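Local coordinates for protein transcriptional regulator, TetR family (Legionella pneumophila subsp. pneumophila str. Philadelphia 1, PDB 3ON4) that probably binds DNA through an N-terminal helix-turn-helix domain and regulates transcription, as expected for a member of the TetR family, at residues Asp93-Leu96 with Thr97-Asn101; Phe51-Lys54 with Glu55-Gly58. All blocks are in the same frame, centred on the assembly; numbering follows the deposited sequence.

Contact 1: Asp93-Leu96 with Thr97-Asn101; sequences DAIL and TLTYN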
loop_
_atom_site.group_PDB
_atom_site.type_symbol
_atom_site.label_atom_id
_atom_site.label_comp_id
_atom_site.label_asym_id
_atom_site.label_seq_id
_atom_site.Cartn_x
_atom_site.Cartn_y
_atom_site.Cartn_z
ATOM N N ASP A 93 6.641 10.244 13.410
ATOM C CA ASP A 93 6.527 9.617 14.748
ATOM C C ASP A 93 5.059 9.359 15.130
ATOM O O ASP A 93 4.711 8.282 15.640
ATOM C CB ASP A 93 7.212 10.460 15.838
ATOM C CG ASP A 93 8.743 10.501 15.720
ATOM O OD1 ASP A 93 9.376 9.672 15.012
ATOM O OD2 ASP A 93 9.333 11.374 16.393
ATOM N N ALA A 94 4.186 10.329 14.864
ATOM C CA ALA A 94 2.750 10.170 15.151
ATOM C C ALA A 94 2.129 9.021 14.331
ATOM O O ALA A 94 1.323 8.265 14.857
ATOM C CB ALA A 94 1.989 11.472 14.902
ATOM N N ILE A 95 2.534 8.886 13.076
ATOM C CA ILE A 95 2.056 7.794 12.207
ATOM C C ILE A 95 2.586 6.454 12.753
ATOM O O ILE A 95 1.843 5.481 12.842
ATOM C CB ILE A 95 2.490 7.968 10.755
ATOM C CG1 ILE A 95 1.832 9.215 10.129
ATOM C CG2 ILE A 95 2.139 6.696 9.927
ATOM C CD1 ILE A 95 0.283 9.201 10.144
ATOM N N LEU A 96 3.848 6.421 13.160
ATOM C CA LEU A 96 4.427 5.187 13.726
ATOM C C LEU A 96 3.645 4.707 14.947
ATOM O O LEU A 96 3.376 3.516 15.091
ATOM C CB LEU A 96 5.896 5.372 14.075
ATOM C CG LEU A 96 6.814 5.457 12.857
ATOM C CD1 LEU A 96 8.229 5.876 13.284
ATOM C CD2 LEU A 96 6.837 4.150 12.077
ATOM N N THR A 97 3.265 5.643 15.809
ATOM C CA THR A 97 2.474 5.338 17.004
ATOM C C THR A 97 1.141 4.665 16.652
ATOM O O THR A 97 0.692 3.781 17.365
ATOM C CB THR A 97 2.186 6.627 17.800
ATOM O OG1 THR A 97 3.414 7.137 18.307
ATOM C CG2 THR A 97 1.227 6.374 18.976
ATOM N N LEU A 98 0.532 5.095 15.562
ATOM C CA LEU A 98 -0.786 4.611 15.175
ATOM C C LEU A 98 -0.706 3.343 14.307
ATOM O O LEU A 98 -1.732 2.683 14.074
ATOM C CB LEU A 98 -1.520 5.706 14.408
ATOM C CG LEU A 98 -1.927 6.944 15.205
ATOM C CD1 LEU A 98 -2.299 8.065 14.234
ATOM C CD2 LEU A 98 -3.071 6.581 16.133
ATOM N N THR A 99 0.485 3.014 13.814
ATOM C CA THR A 99 0.620 1.946 12.810
ATOM C C THR A 99 1.594 0.879 13.315
ATOM O O THR A 99 1.240 0.046 14.164
ATOM C CB THR A 99 0.971 2.533 11.426
ATOM O OG1 THR A 99 2.232 3.218 11.484
ATOM C CG2 THR A 99 -0.150 3.531 10.960
ATOM N N TYR A 100 2.824 0.914 12.825
ATOM C CA TYR A 100 3.817 -0.095 13.127
ATOM C C TYR A 100 3.997 -0.373 14.617
ATOM O O TYR A 100 4.145 -1.523 15.015
ATOM C CB TYR A 100 5.139 0.320 12.502
ATOM C CG TYR A 100 6.249 -0.650 12.665
ATOM C CD1 TYR A 100 7.146 -0.538 13.728
ATOM C CD2 TYR A 100 6.450 -1.656 11.738
ATOM C CE1 TYR A 100 8.194 -1.422 13.878
ATOM C CE2 TYR A 100 7.509 -2.562 11.877
ATOM C CZ TYR A 100 8.380 -2.423 12.944
ATOM O OH TYR A 100 9.429 -3.300 13.107
ATOM N N ASN A 101 3.989 0.661 15.447
ATOM C CA ASN A 101 4.187 0.468 16.878
ATOM C C ASN A 101 2.962 -0.174 17.567
ATOM O O ASN A 101 3.095 -0.757 18.625
ATOM C CB ASN A 101 4.483 1.787 17.577
ATOM C CG ASN A 101 5.793 2.430 17.145
ATOM O OD1 ASN A 101 6.652 1.798 16.506
ATOM N ND2 ASN A 101 5.970 3.697 17.543
#
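Thr99 lays its CG2 methyl against the CG2 branch of Ile95, 4.0 Å away, and the two side chains run obliquely past one another. The hydroxyl Thr99 OG1 donates to Ile95 O at 2.7 Å. The donor sits above the carbonyl plane, about 48° out of it. A first torsion of 62° sets OG1 between the backbone N and the carbonyl carbon of Thr99 and turns it back to the last turn of helix 84-98. Ile95 O also takes a weak bond from Leu98 N. Just before this, Thr97 N still makes the helical i to i-4 bond to Asp93 O, at 3.0 Å.

Leu96 O receives two backbone donors. Asn101 N donates to Leu96 O at 2.9 Å, a fairly straight bond. Thr99 N reaches Leu96 O at 3.2 Å from the opposite face of the carbonyl, 72° out of its plane. Asn101 CB lies 3.2 Å from Leu96 O, and the amide follows, with ND2 near Leu96 CB. Leu96 CD2 makes a loose apolar touch with Tyr100 CB at 4.2 Å. Ile95, Thr99 and Tyr100 also pack on Leu167 of helix 149-173, while Leu98 meets Ile69 of helix 54-77.

Thr99 is the first residue to leave helical backbone angles. Where the helix ends, its hydroxyl bonds Ile95 O, and the amides of Thr99 and Asn101 bond Leu96 O. The side chains of Ile95 and Thr99 are buried against Leu167, while the polar bonds of this helix end fall on the carbonyls of Ile95 and Leu96.

Contact 2: Phe51-Lys54 with Glu55-Gly58; sequences FPSK and EDLG
Phe51 and Leu57 cross obliquely, with one methyl of the leucine set over a face of the ring. Leu57 CD1 lies 3.8 Å from the centroid of the Phe51 ring and only 9° off its normal. This is a CH-pi contact over the centre of the ring. The Leu57 CB lies 3.9 Å from Phe51 CG, so the base of the leucine also meets the ring. CG of Leu57 stands anti to the backbone N (chi1 175°), which carries the branched end over the ring. Both residues pack on Ile15 of helix 11-26, and Leu57 also meets Phe33 and Ile36 of helix 33-40.

The Asp56 carboxylate turns back to Ser53. Asp56 OD2 accepts from Ser53 N at 3.1 Å, on its anti side and 18° out of the carboxylate plane. The same oxygen takes a weak bond from Ser53 OG. In return, Ser53 OG accepts from Asp56 N at 3.2 Å. The Pro52 ring crosses the aspartate side chain at about a right angle, and Pro52 CD is 3.5 Å from Asp56 OD2. Behind the cap, Gly58 N donates to Lys54 O at 2.9 Å, an almost straight bond.

The Lys54 chain is fully extended. Its NZ is hydrogen-bonded to Tyr28 O and Phe31 O, and it makes cation-pi contacts with both aromatic rings. Glu55 OE2 is hydrogen-bonded to Ser122 OG.

Ser53 is the N-cap of helix 54-77, and with Asp56 it forms a capping box. The cap starts the long helix that follows the predicted helix-turn-helix of a TetR-type DNA-binding domain.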
loop_
_atom_site.group_PDB
_atom_site.type_symbol
_atom_site.label_atom_id
_atom_site.label_comp_id
_atom_site.label_asym_id
_atom_site.label_seq_id
_atom_site.Cartn_x
_atom_site.Cartn_y
_atom_site.Cartn_z
ATOM N N PHE A 51 -24.780 0.503 13.028
ATOM C CA PHE A 51 -24.247 0.514 11.671
ATOM C C PHE A 51 -25.009 -0.507 10.845
ATOM O O PHE A 51 -24.610 -1.669 10.780
ATOM C CB PHE A 51 -22.739 0.204 11.714
ATOM C CG PHE A 51 -21.980 1.099 12.641
ATOM C CD1 PHE A 51 -21.740 2.413 12.305
ATOM C CD2 PHE A 51 -21.563 0.648 13.890
ATOM C CE1 PHE A 51 -21.054 3.257 13.157
ATOM C CE2 PHE A 51 -20.879 1.496 14.747
ATOM C CZ PHE A 51 -20.625 2.804 14.369
ATOM N N PRO A 52 -26.139 -0.091 10.219
ATOM C CA PRO A 52 -27.010 -1.058 9.543
ATOM C C PRO A 52 -26.292 -1.896 8.490
ATOM O O PRO A 52 -26.612 -3.075 8.307
ATOM C CB PRO A 52 -28.107 -0.179 8.917
ATOM C CG PRO A 52 -28.155 1.015 9.768
ATOM C CD PRO A 52 -26.757 1.237 10.313
ATOM N N SER A 53 -25.317 -1.298 7.813
ATOM C CA SER A 53 -24.536 -2.006 6.819
ATOM C C SER A 53 -23.066 -1.910 7.170
ATOM O O SER A 53 -22.645 -0.997 7.866
ATOM C CB SER A 53 -24.795 -1.416 5.434
ATOM O OG SER A 53 -24.217 -0.133 5.330
ATOM N N LYS A 54 -22.278 -2.843 6.671
ATOM C CA LYS A 54 -20.823 -2.728 6.830
ATOM C C LYS A 54 -20.334 -1.381 6.304
ATOM O O LYS A 54 -19.451 -0.775 6.916
ATOM C CB LYS A 54 -20.111 -3.859 6.116
ATOM C CG LYS A 54 -18.645 -4.028 6.454
ATOM C CD LYS A 54 -18.104 -5.229 5.710
ATOM C CE LYS A 54 -16.665 -5.459 5.992
ATOM N NZ LYS A 54 -16.112 -6.678 5.311
ATOM N N GLU A 55 -20.913 -0.913 5.190
ATOM C CA GLU A 55 -20.554 0.384 4.608
ATOM C C GLU A 55 -20.654 1.526 5.614
ATOM O O GLU A 55 -19.753 2.381 5.677
ATOM C CB GLU A 55 -21.435 0.694 3.387
ATOM C CG GLU A 55 -21.280 2.088 2.771
ATOM C CD GLU A 55 -22.148 2.296 1.520
ATOM O OE1 GLU A 55 -22.732 1.321 0.971
ATOM O OE2 GLU A 55 -22.242 3.449 1.073
ATOM N N ASP A 56 -21.744 1.548 6.375
ATOM C CA ASP A 56 -21.940 2.573 7.398
ATOM C C ASP A 56 -20.804 2.607 8.413
ATOM O O ASP A 56 -20.376 3.684 8.837
ATOM C CB ASP A 56 -23.266 2.372 8.123
ATOM C CG ASP A 56 -24.467 2.580 7.212
ATOM O OD1 ASP A 56 -24.534 3.609 6.539
ATOM O OD2 ASP A 56 -25.347 1.710 7.188
ATOM N N LEU A 57 -20.326 1.420 8.797
ATOM C CA LEU A 57 -19.229 1.321 9.751
ATOM C C LEU A 57 -17.948 1.800 9.078
ATOM O O LEU A 57 -17.197 2.582 9.678
ATOM C CB LEU A 57 -19.076 -0.103 10.283
ATOM C CG LEU A 57 -17.883 -0.374 11.203
ATOM C CD1 LEU A 57 -17.939 0.547 12.427
ATOM C CD2 LEU A 57 -17.866 -1.858 11.632
ATOM N N GLY A 58 -17.696 1.359 7.844
ATOM C CA GLY A 58 -16.513 1.804 7.120
ATOM C C GLY A 58 -16.407 3.337 7.055
ATOM O O GLY A 58 -15.360 3.909 7.346
#

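Overall arrangement
From the N terminus, the chain first passes through helix 11-26, helix 33-40 and helix 44-50. Contact 2 then turns it into helix 54-77, at the edge of the predicted DNA-binding motif. That long helix leads towards helix 84-98, whose C-terminal end carries contact 1. Each contact is local, within one continuous stretch, and closes no long loop. They follow in series and neither nest nor cross. The centres of contact 1 and contact 2 lie about 26 Å apart. The nearest atoms of contact 1 and contact 2 are about 15 Å apart. Contact 2 ties the helix start to the N-terminal bundle. Contact 1 packs on helices 149-173 and 177-189 of the C-terminal region, and on helix 54-77 itself.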